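Local structure of phosphatidylserine synthase (Haemophilus influenzae, 3HSI) at residues R47-R52 and P81-K86; C277-N282 and G379-P384; V301-G306 and G349-R354. The protein is a member of the phospholipase D superfamily, with two mixed beta-sheets flanked by helices. All coordinates share one frame; numbering follows the deposited sequence.

Contact 1 (R47-R52 and P81-K86); sequences RNAKKR and PHLDVK
Lys-51 O is gripped by a single hydrogen bond, from Asp-84 N, and this is the one hydrogen bond that joins the two segments. The bond is nearly straight, 3.0 Å from Asp-84 N to Lys-51 O with 169° at the hydrogen, although the N-H comes in from above the carbonyl plane. Beside it the strands meet in parallel at Arg-52 and Asp-84, where Arg-52 CA leans to within 3.1 Å of Asp-84 O in a CA-H...O contact. Leu-83 supplies the apolar part: with CG anti to its backbone N (chi1 -167°), it lays CD1 across the turn, 3.5 Å from Lys-50 C and 3.6 Å from Lys-51 C, and 4.3 Å from Ala-49 CB. Leu-83 also packs on Val-76 of helix 64-79, the helix that links parallel neighbours 52-56 and 84-90 in a beta-alpha-beta crossover. The side chains of Arg-52 and Asp-84 leave the sheet on the same face and touch only at their bases, CB to CB 4.1 Å. Arg-52 CG takes the crowded position (chi1 69°), and the extended chain runs away to Asp-149 O and Asp-185. Asp-84 OD1 is held by Lys-86 NZ at 2.8 Å, and OD2 meets Tyr-54 OH. The two opposite charges thus have separate partners, and their mutual attraction is probably a minor term beside the backbone bond and the Leu-83 packing.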
loop_
_atom_site.group_PDB
_atom_site.type_symbol
_atom_site.label_atom_id
_atom_site.label_comp_id
_atom_site.label_asym_id
_atom_site.label_seq_id
_atom_site.Cartn_x
_atom_site.Cartn_y
_atom_site.Cartn_z
ATOM N N ARG C 47 -34.420 -17.016 13.222
ATOM C CA ARG C 47 -35.442 -17.962 13.717
ATOM C C ARG C 47 -36.356 -18.472 12.642
ATOM O O ARG C 47 -36.900 -19.565 12.761
ATOM C CB ARG C 47 -36.296 -17.352 14.820
ATOM C CG ARG C 47 -35.544 -17.131 16.108
ATOM C CD ARG C 47 -36.307 -16.329 17.143
ATOM N NE ARG C 47 -35.554 -16.339 18.387
ATOM C CZ ARG C 47 -35.884 -15.677 19.496
ATOM N NH1 ARG C 47 -36.963 -14.913 19.533
ATOM N NH2 ARG C 47 -35.119 -15.773 20.574
ATOM N N ASN C 48 -36.566 -17.681 11.604
ATOM C CA ASN C 48 -37.492 -18.090 10.564
ATOM C C ASN C 48 -36.865 -18.736 9.349
ATOM O O ASN C 48 -37.586 -19.270 8.511
ATOM C CB ASN C 48 -38.405 -16.932 10.191
ATOM C CG ASN C 48 -39.334 -16.607 11.312
ATOM O OD1 ASN C 48 -40.251 -17.389 11.613
ATOM N ND2 ASN C 48 -39.070 -15.508 12.006
ATOM N N ALA C 49 -35.537 -18.713 9.275
ATOM C CA ALA C 49 -34.804 -19.253 8.140
ATOM C C ALA C 49 -35.033 -20.748 7.979
ATOM O O ALA C 49 -35.010 -21.498 8.955
ATOM C CB ALA C 49 -33.321 -18.964 8.285
ATOM N N LYS C 50 -35.273 -21.161 6.738
ATOM C CA LYS C 50 -35.495 -22.548 6.399
ATOM C C LYS C 50 -34.458 -23.159 5.441
ATOM O O LYS C 50 -34.251 -24.355 5.472
ATOM C CB LYS C 50 -36.893 -22.723 5.799
ATOM C CG LYS C 50 -37.988 -22.895 6.832
ATOM C CD LYS C 50 -38.824 -21.659 6.878
ATOM C CE LYS C 50 -39.833 -21.688 8.032
ATOM N NZ LYS C 50 -40.457 -20.324 8.111
ATOM N N LYS C 51 -33.819 -22.349 4.603
ATOM C CA LYS C 51 -32.896 -22.855 3.589
ATOM C C LYS C 51 -31.447 -22.440 3.804
ATOM O O LYS C 51 -30.547 -23.264 3.744
ATOM C CB LYS C 51 -33.382 -22.418 2.197
ATOM C CG LYS C 51 -34.739 -23.084 1.830
ATOM C CD LYS C 51 -35.609 -22.180 0.965
ATOM C CE LYS C 51 -36.741 -22.990 0.314
ATOM N NZ LYS C 51 -37.216 -22.372 -0.977
ATOM N N ARG C 52 -31.209 -21.164 4.062
ATOM C CA ARG C 52 -29.821 -20.683 4.133
ATOM C C ARG C 52 -29.667 -19.422 4.966
ATOM O O ARG C 52 -30.633 -18.637 5.118
ATOM C CB ARG C 52 -29.286 -20.397 2.730
ATOM C CG ARG C 52 -29.970 -19.173 2.074
ATOM C CD ARG C 52 -29.772 -19.162 0.578
ATOM N NE ARG C 52 -30.603 -18.119 -0.008
ATOM C CZ ARG C 52 -30.674 -17.834 -1.305
ATOM N NH1 ARG C 52 -29.952 -18.515 -2.199
ATOM N NH2 ARG C 52 -31.472 -16.858 -1.699
ATOM N N PRO C 81 -31.187 -29.636 10.180
ATOM C CA PRO C 81 -29.810 -30.096 9.884
ATOM C C PRO C 81 -29.273 -29.763 8.486
ATOM O O PRO C 81 -28.058 -29.677 8.319
ATOM C CB PRO C 81 -29.862 -31.618 10.074
ATOM C CG PRO C 81 -31.276 -31.968 10.433
ATOM C CD PRO C 81 -32.046 -30.708 10.715
ATOM N N HIS C 82 -30.151 -29.554 7.503
ATOM C CA HIS C 82 -29.711 -29.195 6.141
ATOM C C HIS C 82 -29.619 -27.692 5.865
ATOM O O HIS C 82 -29.346 -27.284 4.731
ATOM C CB HIS C 82 -30.592 -29.863 5.074
ATOM C CG HIS C 82 -30.817 -31.322 5.311
ATOM N ND1 HIS C 82 -29.789 -32.196 5.604
ATOM C CD2 HIS C 82 -31.949 -32.060 5.292
ATOM C CE1 HIS C 82 -30.287 -33.404 5.780
ATOM N NE2 HIS C 82 -31.594 -33.347 5.601
ATOM N N LEU C 83 -29.843 -26.863 6.884
ATOM C CA LEU C 83 -29.682 -25.435 6.719
ATOM C C LEU C 83 -28.256 -25.128 6.236
ATOM O O LEU C 83 -27.269 -25.532 6.840
ATOM C CB LEU C 83 -29.987 -24.710 8.028
ATOM C CG LEU C 83 -30.184 -23.180 7.995
ATOM C CD1 LEU C 83 -31.509 -22.764 7.363
ATOM C CD2 LEU C 83 -30.126 -22.681 9.423
ATOM N N ASP C 84 -28.159 -24.428 5.123
ATOM C CA ASP C 84 -26.867 -24.033 4.583
ATOM C C ASP C 84 -26.447 -22.735 5.294
ATOM O O ASP C 84 -26.969 -21.680 4.969
ATOM C CB ASP C 84 -27.019 -23.844 3.063
ATOM C CG ASP C 84 -25.736 -23.395 2.376
ATOM O OD1 ASP C 84 -24.629 -23.524 2.967
ATOM O OD2 ASP C 84 -25.856 -22.903 1.231
ATOM N N VAL C 85 -25.564 -22.823 6.298
ATOM C CA VAL C 85 -25.078 -21.629 7.042
ATOM C C VAL C 85 -23.606 -21.344 6.722
ATOM O O VAL C 85 -22.757 -22.204 6.945
ATOM C CB VAL C 85 -25.224 -21.754 8.600
ATOM C CG1 VAL C 85 -24.827 -20.433 9.296
ATOM C CG2 VAL C 85 -26.600 -22.111 8.992
ATOM N N LYS C 86 -23.304 -20.136 6.239
ATOM C CA LYS C 86 -21.917 -19.733 5.962
ATOM C C LYS C 86 -21.708 -18.344 6.494
ATOM O O LYS C 86 -22.495 -17.456 6.198
ATOM C CB LYS C 86 -21.588 -19.784 4.458
ATOM C CG LYS C 86 -21.849 -21.168 3.861
ATOM C CD LYS C 86 -20.692 -21.708 3.053
ATOM C CE LYS C 86 -20.925 -23.167 2.678
ATOM N NZ LYS C 86 -22.085 -23.301 1.740
#

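Contact 2 (C277-N282 and G379-P384); sequences CTPYFN and GNNLNP
Two irregular loops, each leaving the end of a strand, approach at two points, Thr-278 by Asn-381 and Asn-282 by Asn-383, with two waters lodged among their backbone groups. The second loop is shaped by an Asx turn: Asn-380 OD1 takes the N-H of Leu-382 at 2.6 Å, in the carbonyl plane, and Leu-382 then adopts left-handed backbone angles. Thr-278 OG1, anti to its own backbone N (chi1 -179°), reaches across to lie 3.0 Å from Asn-381 O, although its single proton has another acceptor nearby. One water donates to that OG1, accepts from Asn-282 N and bonds Leu-382 O; the other sits between Tyr-280 O and Asn-381 O. Pro-279 crosses Asn-381 at about a right angle and brings ring atom CG to 3.5 Å from Asn-381 OD1. At the far end Asn-282 O is crowded by carbon, with Asn-383 CA 3.2 Å away as a CA-H...O donor and Pro-384 CD 3.3 Å away. Asn-282 ND2 lies 3.5 Å from Pro-384 CD on its way to Lys-455 O. The amide of Asn-383, nearly perpendicular to that of Asn-282 (83°), turns its OD1 to Ala-386 N. Leu-382 brings CD1 to 3.8 Å from Cys-277 O, and its side chain also touches Ile-263. Lys-366 bonds both Asn-381 OD1 and Gly-379 O, and in sequence it and Asn-381 match the lysine and asparagine of the HKD motif of this superfamily. The chemistry is therefore that of a buried polar seam, in which two waters and the asparagine amides meet a number of backbone groups; the bond from Lys-366 is consistent with the two motif residues fixing each other's orientation.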
loop_
_atom_site.group_PDB
_atom_site.type_symbol
_atom_site.label_atom_id
_atom_site.label_comp_id
_atom_site.label_asym_id
_atom_site.label_seq_id
_atom_site.Cartn_x
_atom_site.Cartn_y
_atom_site.Cartn_z
ATOM N N CYS C 277 -22.850 10.516 4.105
ATOM C CA CYS C 277 -22.536 10.097 5.473
ATOM C C CYS C 277 -21.207 9.390 5.427
ATOM O O CYS C 277 -20.980 8.546 4.560
ATOM C CB CYS C 277 -23.591 9.134 5.992
ATOM S SG CYS C 277 -25.005 9.993 6.701
ATOM N N THR C 278 -20.325 9.730 6.352
ATOM C CA THR C 278 -19.071 9.021 6.483
ATOM C C THR C 278 -18.746 9.050 7.978
ATOM O O THR C 278 -19.045 10.063 8.660
ATOM C CB THR C 278 -17.933 9.703 5.597
ATOM O OG1 THR C 278 -16.715 8.971 5.724
ATOM C CG2 THR C 278 -17.648 11.106 6.024
ATOM N N PRO C 279 -18.137 7.962 8.507
ATOM C CA PRO C 279 -17.736 7.946 9.925
ATOM C C PRO C 279 -16.696 9.011 10.275
ATOM O O PRO C 279 -16.909 9.797 11.213
ATOM C CB PRO C 279 -17.136 6.558 10.106
ATOM C CG PRO C 279 -17.592 5.782 8.894
ATOM C CD PRO C 279 -17.726 6.736 7.805
ATOM N N TYR C 280 -15.609 9.046 9.510
ATOM C CA TYR C 280 -14.490 9.997 9.710
ATOM C C TYR C 280 -14.453 10.914 8.509
ATOM O O TYR C 280 -14.653 10.459 7.396
ATOM C CB TYR C 280 -13.120 9.260 9.803
ATOM C CG TYR C 280 -13.236 7.871 10.412
ATOM C CD1 TYR C 280 -13.437 7.713 11.782
ATOM C CD2 TYR C 280 -13.227 6.725 9.612
ATOM C CE1 TYR C 280 -13.599 6.450 12.363
ATOM C CE2 TYR C 280 -13.387 5.444 10.175
ATOM C CZ TYR C 280 -13.564 5.318 11.565
ATOM O OH TYR C 280 -13.724 4.072 12.158
ATOM N N PHE C 281 -14.155 12.187 8.719
ATOM C CA PHE C 281 -13.874 13.065 7.611
ATOM C C PHE C 281 -12.504 12.768 7.004
ATOM O O PHE C 281 -11.498 13.354 7.407
ATOM C CB PHE C 281 -13.939 14.525 8.041
ATOM C CG PHE C 281 -13.880 15.462 6.906
ATOM C CD1 PHE C 281 -15.022 15.703 6.135
ATOM C CD2 PHE C 281 -12.687 16.082 6.570
ATOM C CE1 PHE C 281 -14.991 16.574 5.083
ATOM C CE2 PHE C 281 -12.634 16.957 5.497
ATOM C CZ PHE C 281 -13.786 17.202 4.753
ATOM N N ASN C 282 -12.473 11.887 6.009
ATOM C CA ASN C 282 -11.174 11.497 5.391
ATOM C C ASN C 282 -11.368 11.019 3.960
ATOM O O ASN C 282 -11.075 9.870 3.671
ATOM C CB ASN C 282 -10.459 10.405 6.237
ATOM C CG ASN C 282 -9.040 10.092 5.735
ATOM O OD1 ASN C 282 -8.310 10.986 5.312
ATOM N ND2 ASN C 282 -8.649 8.813 5.786
ATOM N N GLY C 379 -20.935 -0.383 2.461
ATOM C CA GLY C 379 -20.058 -0.452 3.604
ATOM C C GLY C 379 -18.821 0.399 3.384
ATOM O O GLY C 379 -17.955 0.450 4.249
ATOM N N ASN C 380 -18.759 1.099 2.255
ATOM C CA ASN C 380 -17.566 1.901 1.886
ATOM C C ASN C 380 -17.442 3.167 2.776
ATOM O O ASN C 380 -18.342 3.996 2.834
ATOM C CB ASN C 380 -17.617 2.214 0.378
ATOM C CG ASN C 380 -16.346 2.865 -0.148
ATOM O OD1 ASN C 380 -15.792 3.786 0.451
ATOM N ND2 ASN C 380 -15.896 2.394 -1.290
ATOM N N ASN C 381 -16.321 3.283 3.488
ATOM C CA ASN C 381 -16.061 4.414 4.389
ATOM C C ASN C 381 -15.677 5.672 3.631
ATOM O O ASN C 381 -15.416 6.712 4.249
ATOM C CB ASN C 381 -14.923 4.084 5.375
ATOM C CG ASN C 381 -15.322 3.078 6.427
ATOM O OD1 ASN C 381 -16.433 3.109 6.935
ATOM N ND2 ASN C 381 -14.410 2.186 6.774
ATOM N N LEU C 382 -15.633 5.619 2.304
ATOM C CA LEU C 382 -15.278 6.829 1.553
ATOM C C LEU C 382 -13.936 7.409 2.009
ATOM O O LEU C 382 -13.793 8.628 2.245
ATOM C CB LEU C 382 -16.394 7.872 1.667
ATOM C CG LEU C 382 -17.716 7.374 1.056
ATOM C CD1 LEU C 382 -18.903 8.299 1.411
ATOM C CD2 LEU C 382 -17.544 7.247 -0.455
ATOM N N ASN C 383 -12.947 6.523 2.130
ATOM C CA ASN C 383 -11.579 6.916 2.508
ATOM C C ASN C 383 -10.534 6.310 1.560
ATOM O O ASN C 383 -10.859 5.403 0.811
ATOM C CB ASN C 383 -11.318 6.549 3.981
ATOM C CG ASN C 383 -11.394 5.051 4.265
ATOM O OD1 ASN C 383 -11.675 4.209 3.394
ATOM N ND2 ASN C 383 -11.142 4.710 5.505
ATOM N N PRO C 384 -9.272 6.792 1.586
ATOM C CA PRO C 384 -8.273 6.175 0.701
ATOM C C PRO C 384 -8.061 4.646 0.833
ATOM O O PRO C 384 -7.745 4.025 -0.179
ATOM C CB PRO C 384 -6.982 6.911 1.062
ATOM C CG PRO C 384 -7.526 8.296 1.541
ATOM C CD PRO C 384 -8.698 7.911 2.354
HETATM O O HOH W 1 -14.385 9.928 4.612
HETATM O O HOH W 2 -13.881 7.713 6.496
#

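Contact 3 (V301-G306 and G349-R354)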
loop_
_atom_site.group_PDB
_atom_site.type_symbol
_atom_site.label_atom_id
_atom_site.label_comp_id
_atom_site.label_asym_id
_atom_site.label_seq_id
_atom_site.Cartn_x
_atom_site.Cartn_y
_atom_site.Cartn_z
ATOM N N VAL C 301 -24.441 20.545 -0.985
ATOM C CA VAL C 301 -23.742 19.408 -0.418
ATOM C C VAL C 301 -23.984 19.397 1.077
ATOM O O VAL C 301 -23.823 20.420 1.759
ATOM C CB VAL C 301 -22.182 19.466 -0.659
ATOM C CG1 VAL C 301 -21.483 18.244 0.021
ATOM C CG2 VAL C 301 -21.853 19.566 -2.157
ATOM N N GLU C 302 -24.368 18.231 1.574
ATOM C CA GLU C 302 -24.547 18.035 2.986
ATOM C C GLU C 302 -23.612 16.899 3.436
ATOM O O GLU C 302 -23.631 15.826 2.881
ATOM C CB GLU C 302 -26.022 17.692 3.270
ATOM C CG GLU C 302 -26.292 17.414 4.731
ATOM C CD GLU C 302 -27.731 17.002 5.016
ATOM O OE1 GLU C 302 -28.565 16.963 4.067
ATOM O OE2 GLU C 302 -28.039 16.737 6.209
ATOM N N ILE C 303 -22.804 17.134 4.457
ATOM C CA ILE C 303 -21.906 16.097 4.941
ATOM C C ILE C 303 -22.189 15.869 6.403
ATOM O O ILE C 303 -22.275 16.829 7.185
ATOM C CB ILE C 303 -20.423 16.495 4.728
ATOM C CG1 ILE C 303 -20.178 16.793 3.235
ATOM C CG2 ILE C 303 -19.503 15.375 5.275
ATOM C CD1 ILE C 303 -18.780 17.422 2.893
ATOM N N ILE C 304 -22.396 14.609 6.765
ATOM C CA ILE C 304 -22.712 14.273 8.136
ATOM C C ILE C 304 -21.618 13.354 8.653
ATOM O O ILE C 304 -21.416 12.284 8.119
ATOM C CB ILE C 304 -24.105 13.549 8.245
ATOM C CG1 ILE C 304 -25.140 14.263 7.363
ATOM C CG2 ILE C 304 -24.548 13.460 9.716
ATOM C CD1 ILE C 304 -26.667 13.708 7.447
ATOM N N VAL C 305 -20.913 13.785 9.692
ATOM C CA VAL C 305 -19.873 12.984 10.339
ATOM C C VAL C 305 -20.091 13.022 11.830
ATOM O O VAL C 305 -20.878 13.828 12.327
ATOM C CB VAL C 305 -18.442 13.541 10.040
ATOM C CG1 VAL C 305 -18.091 13.277 8.607
ATOM C CG2 VAL C 305 -18.376 15.038 10.332
ATOM N N GLY C 306 -19.401 12.144 12.545
ATOM C CA GLY C 306 -19.389 12.180 13.979
ATOM C C GLY C 306 -18.515 13.307 14.495
ATOM O O GLY C 306 -17.467 13.644 13.901
ATOM N N GLY C 349 -25.151 28.546 3.198
ATOM C CA GLY C 349 -25.956 27.329 3.379
ATOM C C GLY C 349 -25.874 26.403 2.176
ATOM O O GLY C 349 -26.592 25.386 2.091
ATOM N N GLN C 350 -24.992 26.732 1.238
ATOM C CA GLN C 350 -24.780 25.864 0.094
ATOM C C GLN C 350 -24.146 24.541 0.542
ATOM O O GLN C 350 -24.451 23.482 -0.004
ATOM C CB GLN C 350 -23.918 26.556 -0.975
ATOM C CG GLN C 350 -23.939 25.806 -2.320
ATOM C CD GLN C 350 -22.880 26.297 -3.284
ATOM O OE1 GLN C 350 -22.337 27.398 -3.123
ATOM N NE2 GLN C 350 -22.552 25.467 -4.274
ATOM N N LEU C 351 -23.229 24.629 1.504
ATOM C CA LEU C 351 -22.635 23.452 2.134
ATOM C C LEU C 351 -23.146 23.373 3.550
ATOM O O LEU C 351 -23.076 24.345 4.303
ATOM C CB LEU C 351 -21.104 23.543 2.138
ATOM C CG LEU C 351 -20.260 22.567 2.974
ATOM C CD1 LEU C 351 -20.414 21.112 2.502
ATOM C CD2 LEU C 351 -18.777 22.928 2.866
ATOM N N VAL C 352 -23.683 22.216 3.893
ATOM C CA VAL C 352 -24.181 21.938 5.224
ATOM C C VAL C 352 -23.275 20.872 5.842
ATOM O O VAL C 352 -23.066 19.804 5.266
ATOM C CB VAL C 352 -25.664 21.465 5.194
ATOM C CG1 VAL C 352 -26.112 20.930 6.580
ATOM C CG2 VAL C 352 -26.581 22.650 4.790
ATOM N N VAL C 353 -22.712 21.176 6.998
ATOM C CA VAL C 353 -21.856 20.227 7.669
ATOM C C VAL C 353 -22.559 19.938 8.965
ATOM O O VAL C 353 -22.863 20.861 9.710
ATOM C CB VAL C 353 -20.430 20.795 7.900
ATOM C CG1 VAL C 353 -19.610 19.875 8.844
ATOM C CG2 VAL C 353 -19.708 20.946 6.572
ATOM N N ARG C 354 -22.845 18.673 9.221
ATOM C CA ARG C 354 -23.528 18.311 10.444
ATOM C C ARG C 354 -22.662 17.418 11.284
ATOM O O ARG C 354 -22.028 16.505 10.756
ATOM C CB ARG C 354 -24.797 17.535 10.133
ATOM C CG ARG C 354 -25.966 18.395 9.901
ATOM C CD ARG C 354 -26.997 17.512 9.304
ATOM N NE ARG C 354 -28.128 18.282 8.835
ATOM C CZ ARG C 354 -29.108 18.727 9.603
ATOM N NH1 ARG C 354 -29.117 18.509 10.922
ATOM N NH2 ARG C 354 -30.088 19.396 9.034
#
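The tight part of this contact is the backbone and the face carrying Val-301, Ile-303, Leu-351 and Val-353. Five main-chain hydrogen bonds join the parallel strands, whose axes run 10° apart; the shortest include Val-352 N to Val-301 O and Ile-303 N to Val-352 O, both 2.8 Å and nearly along the C=O axis. Leu-351, with CG anti to the backbone N, sets CD1 alongside Val-301 CG1 at 3.9 Å, pointing the same way, and obliquely against Ile-303 CD1 at 4.1 Å. Phe-338 of helix 327-341 and Ile-346 of helix 343-348 close over this layer. The opposite face, with Glu-302, Ile-304, Val-352 and Arg-354, is the more polar and reaches solvent in part at Val-352 and Arg-354. Glu-302, fully extended, lies beside Val-352 (CG to CG1 4.0 Å) and sends OE2 to Arg-354 NE at 3.0 Å. The hydrogen bond within this salt bridge is weak and bent, the carboxylate and guanidinium planes 44° apart. Firmer partners lie beyond: Arg-416 holds Glu-302 OE1, and Thr-419 OG1 takes Arg-354 NH1. Two neighbouring parallel strands linked through helices 327-341 and 343-348 make a beta-alpha-beta crossover, here in the sheet of the C-terminal, PLD-like half.

Overall arrangement
Going from the N terminus, contact 1 comes first: it closes a short loop carrying helix 64-79 and ties neighbouring parallel strands in the sheet of the N-terminal half. It is complete before contact 2 opens at 277-282, and the two centres lie about 34 Å apart. Contact 2 spans almost a hundred residues, joining the loop after strand 273-277 to the one after strand 374-378. Contact 3 is nested inside that span and links strands 300-306 and 351-356 of the same sheet. Contacts 2 and 3 touch where Thr-278 N meets Ile-304 O in a probable hydrogen bond, while contact 1 lies on the opposite side of the chain's centre from contact 3.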